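Local coordinates for protein mitochondrial import inner membrane translocase subunit TIM21 (Saccharomyces cerevisiae, PDB 2CIU) that tethers the presequence translocase of the mitochondrial inner membrane to the outer-membrane TOM complex through its intermembrane-space domain during protein import, at residues Q9-V18 and Y98-V107; E38-L46 and R75-I84. All blocks are in the same frame, centred on the assembly; numbering follows the deposited sequence.

Contact 1 of 2, residues Q9-V18 and Y98-V107; sequences QLFNRAVSMV and YQPDFINMYV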
loop_
_atom_site.group_PDB
_atom_site.type_symbol
_atom_site.label_atom_id
_atom_site.label_comp_id
_atom_site.label_asym_id
_atom_site.label_seq_id
_atom_site.Cartn_x
_atom_site.Cartn_y
_atom_site.Cartn_z
ATOM N N GLN A 9 3.269 7.662 9.979
ATOM C CA GLN A 9 3.367 6.333 10.575
ATOM C C GLN A 9 2.571 5.319 9.773
ATOM O O GLN A 9 2.989 4.178 9.614
ATOM C CB GLN A 9 2.890 6.350 12.035
ATOM C CG GLN A 9 3.712 7.297 12.892
ATOM C CD GLN A 9 3.601 7.050 14.390
ATOM O OE1 GLN A 9 3.871 7.947 15.184
ATOM N NE2 GLN A 9 3.222 5.838 14.781
ATOM N N LEU A 10 1.429 5.739 9.244
ATOM C CA LEU A 10 0.598 4.836 8.465
ATOM C C LEU A 10 1.370 4.356 7.233
ATOM O O LEU A 10 1.386 3.165 6.912
ATOM C CB LEU A 10 -0.689 5.560 8.053
ATOM C CG LEU A 10 -1.870 4.707 7.603
ATOM C CD1 LEU A 10 -2.304 3.796 8.740
ATOM C CD2 LEU A 10 -3.015 5.622 7.188
ATOM N N PHE A 11 2.019 5.298 6.557
ATOM C CA PHE A 11 2.815 4.992 5.378
ATOM C C PHE A 11 4.055 4.160 5.731
ATOM O O PHE A 11 4.347 3.168 5.075
ATOM C CB PHE A 11 3.256 6.287 4.693
ATOM C CG PHE A 11 4.335 6.089 3.664
ATOM C CD1 PHE A 11 4.057 5.510 2.430
ATOM C CD2 PHE A 11 5.648 6.437 3.956
ATOM C CE1 PHE A 11 5.073 5.277 1.497
ATOM C CE2 PHE A 11 6.668 6.208 3.032
ATOM C CZ PHE A 11 6.385 5.628 1.804
ATOM N N ASN A 12 4.781 4.564 6.768
ATOM C CA ASN A 12 5.985 3.816 7.138
ATOM C C ASN A 12 5.666 2.361 7.453
ATOM O O ASN A 12 6.369 1.437 7.047
ATOM C CB ASN A 12 6.667 4.457 8.353
ATOM C CG ASN A 12 7.367 5.764 8.014
ATOM O OD1 ASN A 12 7.591 6.088 6.841
ATOM N ND2 ASN A 12 7.728 6.519 9.049
ATOM N N ARG A 13 4.580 2.161 8.183
ATOM C CA ARG A 13 4.153 0.838 8.563
ATOM C C ARG A 13 3.749 0.013 7.337
ATOM O O ARG A 13 4.137 -1.148 7.182
ATOM C CB ARG A 13 2.984 0.993 9.531
ATOM C CG ARG A 13 2.330 -0.266 9.985
ATOM C CD ARG A 13 1.237 0.160 10.938
ATOM N NE ARG A 13 0.345 -0.923 11.293
ATOM C CZ ARG A 13 -0.837 -0.727 11.859
ATOM N NH1 ARG A 13 -1.243 0.512 12.122
ATOM N NH2 ARG A 13 -1.607 -1.762 12.153
ATOM N N ALA A 14 2.972 0.633 6.454
ATOM C CA ALA A 14 2.497 -0.040 5.261
ATOM C C ALA A 14 3.589 -0.366 4.248
ATOM O O ALA A 14 3.659 -1.483 3.750
ATOM C CB ALA A 14 1.402 0.802 4.604
ATOM N N VAL A 15 4.445 0.603 3.950
ATOM C CA VAL A 15 5.490 0.367 2.968
ATOM C C VAL A 15 6.477 -0.674 3.493
ATOM O O VAL A 15 7.048 -1.446 2.720
ATOM C CB VAL A 15 6.210 1.690 2.585
ATOM C CG1 VAL A 15 7.106 2.167 3.730
ATOM C CG2 VAL A 15 6.997 1.492 1.307
ATOM N N SER A 16 6.658 -0.716 4.808
ATOM C CA SER A 16 7.568 -1.699 5.378
ATOM C C SER A 16 7.028 -3.107 5.178
ATOM O O SER A 16 7.784 -4.035 4.891
ATOM C CB SER A 16 7.804 -1.409 6.857
ATOM O OG SER A 16 8.509 -0.189 6.996
ATOM N N MET A 17 5.713 -3.275 5.310
ATOM C CA MET A 17 5.093 -4.579 5.105
ATOM C C MET A 17 5.252 -5.042 3.662
ATOM O O MET A 17 5.522 -6.208 3.390
ATOM C CB MET A 17 3.601 -4.516 5.402
ATOM C CG MET A 17 3.231 -4.262 6.830
ATOM S SD MET A 17 1.440 -4.059 6.891
ATOM C CE MET A 17 0.947 -5.577 6.178
ATOM N N VAL A 18 5.045 -4.118 2.733
ATOM C CA VAL A 18 5.150 -4.422 1.319
ATOM C C VAL A 18 6.560 -4.841 0.932
ATOM O O VAL A 18 6.762 -5.839 0.244
ATOM C CB VAL A 18 4.747 -3.190 0.486
ATOM C CG1 VAL A 18 4.922 -3.475 -1.004
ATOM C CG2 VAL A 18 3.313 -2.803 0.818
ATOM N N TYR A 98 -3.171 1.411 19.969
ATOM C CA TYR A 98 -2.733 2.757 19.672
ATOM C C TYR A 98 -2.746 2.909 18.148
ATOM O O TYR A 98 -3.373 3.824 17.603
ATOM C CB TYR A 98 -1.307 2.974 20.183
ATOM C CG TYR A 98 -0.715 4.289 19.737
ATOM C CD1 TYR A 98 -0.959 5.461 20.440
ATOM C CD2 TYR A 98 0.069 4.362 18.584
ATOM C CE1 TYR A 98 -0.440 6.678 20.012
ATOM C CE2 TYR A 98 0.591 5.574 18.147
ATOM C CZ TYR A 98 0.336 6.725 18.865
ATOM O OH TYR A 98 0.880 7.917 18.449
ATOM N N GLN A 99 -2.053 2.002 17.463
ATOM C CA GLN A 99 -1.985 2.046 16.007
ATOM C C GLN A 99 -3.326 1.627 15.417
ATOM O O GLN A 99 -3.995 0.736 15.941
ATOM C CB GLN A 99 -0.859 1.134 15.476
ATOM C CG GLN A 99 -1.107 -0.369 15.585
ATOM C CD GLN A 99 -0.835 -0.936 16.962
ATOM O OE1 GLN A 99 -0.561 -0.203 17.911
ATOM N NE2 GLN A 99 -0.909 -2.256 17.078
ATOM N N PRO A 100 -3.743 2.275 14.319
ATOM C CA PRO A 100 -5.028 1.896 13.736
ATOM C C PRO A 100 -5.015 0.521 13.106
ATOM O O PRO A 100 -3.963 -0.009 12.741
ATOM C CB PRO A 100 -5.284 3.004 12.718
ATOM C CG PRO A 100 -3.899 3.373 12.280
ATOM C CD PRO A 100 -3.158 3.419 13.600
ATOM N N ASP A 101 -6.198 -0.061 12.976
ATOM C CA ASP A 101 -6.318 -1.369 12.362
ATOM C C ASP A 101 -6.232 -1.260 10.847
ATOM O O ASP A 101 -6.758 -0.320 10.255
ATOM C CB ASP A 101 -7.660 -2.013 12.719
ATOM C CG ASP A 101 -7.798 -2.296 14.197
ATOM O OD1 ASP A 101 -6.859 -2.877 14.776
ATOM O OD2 ASP A 101 -8.855 -1.955 14.772
ATOM N N PHE A 102 -5.543 -2.206 10.219
ATOM C CA PHE A 102 -5.476 -2.225 8.767
ATOM C C PHE A 102 -6.681 -3.080 8.379
ATOM O O PHE A 102 -6.788 -4.239 8.783
ATOM C CB PHE A 102 -4.183 -2.877 8.272
ATOM C CG PHE A 102 -3.018 -1.921 8.150
ATOM C CD1 PHE A 102 -3.049 -0.674 8.767
ATOM C CD2 PHE A 102 -1.886 -2.283 7.432
ATOM C CE1 PHE A 102 -1.966 0.199 8.668
ATOM C CE2 PHE A 102 -0.794 -1.416 7.328
ATOM C CZ PHE A 102 -0.836 -0.177 7.944
ATOM N N ILE A 103 -7.592 -2.486 7.616
ATOM C CA ILE A 103 -8.815 -3.150 7.184
ATOM C C ILE A 103 -8.676 -3.873 5.845
ATOM O O ILE A 103 -9.228 -4.959 5.649
ATOM C CB ILE A 103 -9.955 -2.109 7.055
ATOM C CG1 ILE A 103 -10.225 -1.460 8.410
ATOM C CG2 ILE A 103 -11.217 -2.773 6.501
ATOM C CD1 ILE A 103 -11.236 -0.335 8.351
ATOM N N ASN A 104 -7.926 -3.277 4.931
ATOM C CA ASN A 104 -7.767 -3.836 3.599
ATOM C C ASN A 104 -6.453 -3.297 3.055
ATOM O O ASN A 104 -6.143 -2.135 3.249
ATOM C CB ASN A 104 -8.937 -3.349 2.721
ATOM C CG ASN A 104 -8.880 -3.871 1.295
ATOM O OD1 ASN A 104 -9.399 -3.232 0.368
ATOM N ND2 ASN A 104 -8.267 -5.031 1.108
ATOM N N MET A 105 -5.672 -4.146 2.402
ATOM C CA MET A 105 -4.427 -3.683 1.816
ATOM C C MET A 105 -4.050 -4.576 0.647
ATOM O O MET A 105 -3.960 -5.796 0.784
ATOM C CB MET A 105 -3.313 -3.663 2.863
ATOM C CG MET A 105 -2.016 -3.100 2.309
ATOM S SD MET A 105 -0.696 -3.112 3.556
ATOM C CE MET A 105 0.324 -1.863 2.888
ATOM N N TYR A 106 -3.883 -3.979 -0.530
ATOM C CA TYR A 106 -3.514 -4.773 -1.680
ATOM C C TYR A 106 -2.504 -4.039 -2.536
ATOM O O TYR A 106 -2.285 -2.830 -2.389
ATOM C CB TYR A 106 -4.756 -5.192 -2.493
ATOM C CG TYR A 106 -5.531 -4.067 -3.154
ATOM C CD1 TYR A 106 -5.081 -3.474 -4.337
ATOM C CD2 TYR A 106 -6.718 -3.600 -2.590
ATOM C CE1 TYR A 106 -5.799 -2.437 -4.946
ATOM C CE2 TYR A 106 -7.440 -2.570 -3.184
ATOM C CZ TYR A 106 -6.981 -1.992 -4.353
ATOM O OH TYR A 106 -7.683 -0.948 -4.911
ATOM N N VAL A 107 -1.869 -4.796 -3.417
ATOM C CA VAL A 107 -0.842 -4.260 -4.283
ATOM C C VAL A 107 -1.107 -4.650 -5.707
ATOM O O VAL A 107 -1.313 -5.826 -6.000
ATOM C CB VAL A 107 0.543 -4.810 -3.886
ATOM C CG1 VAL A 107 1.608 -4.208 -4.783
ATOM C CG2 VAL A 107 0.808 -4.516 -2.427
HETATM O O HOH W 1 3.671 8.305 18.025
#

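Contact 2 of 2, residues E38-L46 and R75-I84; sequences ERLKAYGEL and RFHVESKKKI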
loop_
_atom_site.group_PDB
_atom_site.type_symbol
_atom_site.label_atom_id
_atom_site.label_comp_id
_atom_site.label_asym_id
_atom_site.label_seq_id
_atom_site.Cartn_x
_atom_site.Cartn_y
_atom_site.Cartn_z
ATOM N N GLU A 38 17.621 -5.760 -3.419
ATOM C CA GLU A 38 17.487 -4.476 -4.083
ATOM C C GLU A 38 16.842 -3.463 -3.148
ATOM O O GLU A 38 15.912 -3.791 -2.396
ATOM C CB GLU A 38 16.624 -4.613 -5.340
ATOM C CG GLU A 38 16.408 -3.295 -6.079
ATOM C CD GLU A 38 15.555 -3.438 -7.336
ATOM O OE1 GLU A 38 15.339 -4.573 -7.805
ATOM O OE2 GLU A 38 15.121 -2.397 -7.864
ATOM N N ARG A 39 17.339 -2.232 -3.191
ATOM C CA ARG A 39 16.785 -1.167 -2.369
ATOM C C ARG A 39 15.618 -0.563 -3.143
ATOM O O ARG A 39 15.818 0.162 -4.115
ATOM C CB ARG A 39 17.840 -0.090 -2.106
ATOM C CG ARG A 39 18.954 -0.557 -1.181
ATOM C CD ARG A 39 19.923 0.572 -0.871
ATOM N NE ARG A 39 20.737 0.942 -2.025
ATOM C CZ ARG A 39 21.730 0.201 -2.507
ATOM N NH1 ARG A 39 22.037 -0.956 -1.935
ATOM N NH2 ARG A 39 22.419 0.617 -3.562
ATOM N N LEU A 40 14.404 -0.880 -2.716
ATOM C CA LEU A 40 13.217 -0.354 -3.376
ATOM C C LEU A 40 13.000 1.115 -3.030
ATOM O O LEU A 40 13.532 1.629 -2.042
ATOM C CB LEU A 40 11.994 -1.180 -2.976
ATOM C CG LEU A 40 11.981 -2.639 -3.435
ATOM C CD1 LEU A 40 10.733 -3.339 -2.908
ATOM C CD2 LEU A 40 12.030 -2.694 -4.952
ATOM N N LYS A 41 12.208 1.786 -3.861
ATOM C CA LYS A 41 11.895 3.194 -3.711
ATOM C C LYS A 41 10.380 3.327 -3.516
ATOM O O LYS A 41 9.622 2.518 -4.045
ATOM C CB LYS A 41 12.336 3.918 -4.978
ATOM C CG LYS A 41 12.103 5.405 -4.990
ATOM C CD LYS A 41 12.596 5.987 -6.308
ATOM C CE LYS A 41 12.476 7.489 -6.341
ATOM N NZ LYS A 41 13.131 8.025 -7.575
ATOM N N ALA A 42 9.960 4.316 -2.737
ATOM C CA ALA A 42 8.538 4.529 -2.483
ATOM C C ALA A 42 8.196 6.010 -2.481
ATOM O O ALA A 42 9.012 6.854 -2.116
ATOM C CB ALA A 42 8.134 3.890 -1.137
ATOM N N TYR A 43 6.973 6.323 -2.894
ATOM C CA TYR A 43 6.516 7.700 -2.944
ATOM C C TYR A 43 5.006 7.705 -3.052
ATOM O O TYR A 43 4.393 6.642 -3.213
ATOM C CB TYR A 43 7.141 8.458 -4.131
ATOM C CG TYR A 43 7.275 7.655 -5.406
ATOM C CD1 TYR A 43 6.155 7.353 -6.186
ATOM C CD2 TYR A 43 8.522 7.162 -5.826
ATOM C CE1 TYR A 43 6.264 6.584 -7.347
ATOM C CE2 TYR A 43 8.636 6.380 -6.987
ATOM C CZ TYR A 43 7.496 6.099 -7.742
ATOM O OH TYR A 43 7.572 5.318 -8.872
ATOM N N GLY A 44 4.432 8.898 -2.949
ATOM C CA GLY A 44 2.990 9.058 -3.013
ATOM C C GLY A 44 2.396 8.700 -4.356
ATOM O O GLY A 44 3.084 8.401 -5.314
ATOM N N GLU A 45 1.075 8.750 -4.417
ATOM C CA GLU A 45 0.345 8.426 -5.631
ATOM C C GLU A 45 0.791 9.229 -6.853
ATOM O O GLU A 45 0.898 10.454 -6.800
ATOM C CB GLU A 45 -1.140 8.653 -5.350
ATOM C CG GLU A 45 -2.086 8.348 -6.465
ATOM C CD GLU A 45 -3.518 8.420 -5.981
ATOM O OE1 GLU A 45 -3.834 9.351 -5.211
ATOM O OE2 GLU A 45 -4.324 7.553 -6.369
ATOM N N LEU A 46 1.043 8.530 -7.953
ATOM C CA LEU A 46 1.459 9.175 -9.193
ATOM C C LEU A 46 0.257 9.790 -9.880
ATOM O O LEU A 46 -0.755 9.119 -10.092
ATOM C CB LEU A 46 2.113 8.169 -10.140
ATOM C CG LEU A 46 3.465 7.632 -9.661
ATOM C CD1 LEU A 46 3.959 6.559 -10.626
ATOM C CD2 LEU A 46 4.467 8.780 -9.567
ATOM N N ARG A 75 -3.022 5.705 -0.783
ATOM C CA ARG A 75 -2.437 5.039 -1.929
ATOM C C ARG A 75 -1.019 5.547 -2.107
ATOM O O ARG A 75 -0.749 6.729 -1.930
ATOM C CB ARG A 75 -3.257 5.297 -3.196
ATOM C CG ARG A 75 -4.547 4.521 -3.137
ATOM C CD ARG A 75 -5.349 4.565 -4.398
ATOM N NE ARG A 75 -6.462 3.637 -4.242
ATOM C CZ ARG A 75 -7.428 3.455 -5.132
ATOM N NH1 ARG A 75 -7.436 4.143 -6.266
ATOM N NH2 ARG A 75 -8.386 2.577 -4.876
ATOM N N PHE A 76 -0.108 4.634 -2.424
ATOM C CA PHE A 76 1.276 5.025 -2.667
ATOM C C PHE A 76 1.910 3.996 -3.586
ATOM O O PHE A 76 1.291 2.992 -3.925
ATOM C CB PHE A 76 2.063 5.173 -1.344
ATOM C CG PHE A 76 2.183 3.910 -0.545
ATOM C CD1 PHE A 76 3.220 3.004 -0.784
ATOM C CD2 PHE A 76 1.272 3.631 0.468
ATOM C CE1 PHE A 76 3.341 1.846 -0.017
ATOM C CE2 PHE A 76 1.387 2.477 1.235
ATOM C CZ PHE A 76 2.425 1.580 0.996
ATOM N N HIS A 77 3.137 4.249 -4.020
ATOM C CA HIS A 77 3.788 3.320 -4.913
ATOM C C HIS A 77 5.085 2.812 -4.345
ATOM O O HIS A 77 5.686 3.461 -3.498
ATOM C CB HIS A 77 4.124 3.984 -6.250
ATOM C CG HIS A 77 2.926 4.363 -7.066
ATOM N ND1 HIS A 77 2.299 5.585 -6.954
ATOM C CD2 HIS A 77 2.253 3.680 -8.020
ATOM C CE1 HIS A 77 1.292 5.638 -7.810
ATOM N NE2 HIS A 77 1.245 4.496 -8.470
ATOM N N VAL A 78 5.492 1.646 -4.837
ATOM C CA VAL A 78 6.767 1.033 -4.477
ATOM C C VAL A 78 7.354 0.679 -5.836
ATOM O O VAL A 78 6.713 0.015 -6.658
ATOM C CB VAL A 78 6.600 -0.224 -3.600
ATOM C CG1 VAL A 78 7.967 -0.889 -3.382
ATOM C CG2 VAL A 78 6.000 0.167 -2.244
ATOM N N GLU A 79 8.574 1.142 -6.078
ATOM C CA GLU A 79 9.219 0.946 -7.364
ATOM C C GLU A 79 10.542 0.198 -7.323
ATOM O O GLU A 79 11.396 0.498 -6.491
ATOM C CB GLU A 79 9.462 2.313 -8.014
ATOM C CG GLU A 79 10.226 2.232 -9.337
ATOM C CD GLU A 79 10.545 3.581 -9.949
ATOM O OE1 GLU A 79 11.249 3.602 -10.979
ATOM O OE2 GLU A 79 10.107 4.625 -9.423
ATOM N N SER A 80 10.692 -0.775 -8.215
ATOM C CA SER A 80 11.952 -1.515 -8.343
ATOM C C SER A 80 12.525 -1.037 -9.670
ATOM O O SER A 80 11.892 -0.257 -10.377
ATOM C CB SER A 80 11.718 -3.025 -8.414
ATOM O OG SER A 80 11.037 -3.379 -9.609
ATOM N N LYS A 81 13.721 -1.499 -10.019
ATOM C CA LYS A 81 14.314 -1.092 -11.290
ATOM C C LYS A 81 13.494 -1.588 -12.491
ATOM O O LYS A 81 13.665 -1.105 -13.612
ATOM C CB LYS A 81 15.743 -1.637 -11.401
ATOM C CG LYS A 81 16.714 -1.047 -10.394
ATOM C CD LYS A 81 18.026 -1.824 -10.398
ATOM C CE LYS A 81 18.927 -1.394 -9.250
ATOM N NZ LYS A 81 20.065 -2.339 -9.074
ATOM N N LYS A 82 12.601 -2.548 -12.262
ATOM C CA LYS A 82 11.814 -3.094 -13.362
ATOM C C LYS A 82 10.308 -2.854 -13.321
ATOM O O LYS A 82 9.656 -2.895 -14.363
ATOM C CB LYS A 82 12.057 -4.600 -13.474
ATOM C CG LYS A 82 13.528 -4.974 -13.543
ATOM C CD LYS A 82 13.737 -6.424 -13.926
ATOM C CE LYS A 82 13.496 -6.628 -15.413
ATOM N NZ LYS A 82 14.070 -7.914 -15.902
ATOM N N LYS A 83 9.759 -2.599 -12.140
ATOM C CA LYS A 83 8.309 -2.428 -12.022
ATOM C C LYS A 83 7.874 -1.387 -11.001
ATOM O O LYS A 83 8.618 -1.031 -10.089
ATOM C CB LYS A 83 7.682 -3.765 -11.618
ATOM C CG LYS A 83 8.002 -4.939 -12.525
ATOM C CD LYS A 83 7.317 -4.834 -13.879
ATOM C CE LYS A 83 5.822 -5.055 -13.769
ATOM N NZ LYS A 83 5.190 -5.149 -15.119
ATOM N N ILE A 84 6.645 -0.899 -11.156
ATOM C CA ILE A 84 6.087 0.041 -10.203
ATOM C C ILE A 84 4.770 -0.556 -9.718
ATOM O O ILE A 84 3.920 -0.941 -10.527
ATOM C CB ILE A 84 5.816 1.417 -10.829
ATOM C CG1 ILE A 84 7.140 2.092 -11.187
ATOM C CG2 ILE A 84 5.033 2.289 -9.855
ATOM C CD1 ILE A 84 6.984 3.462 -11.826
HETATM O O HOH W 2 11.511 6.872 -9.876
HETATM O O HOH W 3 -6.932 7.360 -6.238
#

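Contact 1 of 2, residues Q9-V18 and Y98-V107
Helix 6-20 lies across one face of the antiparallel sheet of the Tim21 intermembrane-space domain, and here Leu10, Arg13, Ala14, Met17 and Val18 meet strand 101-108 and the turn before it. The axes of residues 9-18 and 101-107 pass 10.6 Å apart and cross at -49°. Arg13 and Phe102 are the main pair. The Arg13 guanidinium lies flat on one face of the Phe102 ring, with CZ 4.0 Å from the ring centroid and the planes 20° apart, a stacked cation-pi contact. The chain of Arg13 runs straight, CG anti to the backbone N (chi1 176°), which lays the group across the ring with its NH1 and NH2 end at the turn. There NH1 and NH2 both grip Pro100 O, NH1 at 2.8 Å on a lone pair and NH2 at 3.0 Å. The acceptor lies near the guanidinium plane, so the two bonds, with the stack, limit how the group can turn. Gln99 CG covers its other face. Leu10 CD1 touches Phe102 CE1 at 3.6 Å and also meets Pro100 CG. Met17 SD comes obliquely to Phe102 CE2 at 3.5 Å, a Met-aromatic contact. Deeper in, the extended Met105 chain reaches under the helix, and its CE sits tightly against Ala14 CB at 3.3 Å. Val18 CG2 closes on the same methyl. At the outer end one water joins Gln9 OE1 and Tyr98 OH. The carbonyl of Pro100 thus satisfies two N-H groups of the stacked, partly covered Arg13, whose positive charge probably polarises that carbonyl and the ring.

Contact 2 of 2, residues E38-L46 and R75-I84
Residues 41-44 and 75-79 pair as antiparallel strands, joined by paired backbone bonds between Lys41 and Glu79 and between Tyr43 and His77, with Ala42 and Val78 as the non-hydrogen-bonded pair between them. The straightest bond is His77 N to Tyr43 O, 2.8 Å at 177°. Lys41, Tyr43, His77 and Glu79 share one face. There Tyr43 OH donates to Glu79 OE2 at 2.7 Å, reaching the oxygen from above the carboxylate plane, and the ring stands nearly upright to that plane, at 83°. Tyr43 CG sits between the backbone N and the carbonyl carbon (chi1 39°), which swings the ring over the neighbouring strand, its CE1 3.5 Å from His77 CB. A phenylalanine in its place would probably leave Glu79 OE2 without its hydroxyl donor and the carboxylate freer to turn. A water links Glu79 OE2 to Lys41 NZ. Both strands belong to the central sheet of the NTF2-clan Tim21 domain, and on the opposite face Ala42 and Phe76 pack against helix 6-20. Past Gly44 the chain bends round the histidine. Leu46 CG lies over one face of the His77 ring in a CH-pi contact, 3.8 Å from the centroid, while His77 ND1 makes a weak bond to Gly44 O. At the other end Glu38 OE2 takes Lys81 N on its syn lone pair, at 2.7 Å. The second oxygen of Glu38 is held by Asp31 N. Leu40 CD2 presses on Ser80 CB, 3.5 Å away, and Leu40 CD1 meets Val78 CG1.

How the contacts relate
Both contacts serve the same sheet, and both are partly buried. Contact 1 lies nearer the centre of the chain, its centre about 7 Å from that of the chain, against about 10 Å for contact 2. Contact 1 lays a helix on the sheet mainly through side chains, its two direct hydrogen bonds running from an arginine to a backbone carbonyl: sulfur and aliphatic packing inside, a stacked arginine toward the solvent-facing edge of the contact. Contact 2 joins two neighbouring strands, so backbone bonds do much of the work, and its outer face carries polar and charged groups. Helix 6-20 links the two. Phe11 meets Phe76 edge-to-face, and Val15 packs on Ala42. Along the chain, contact 2 is nested within the loop that contact 1 closes.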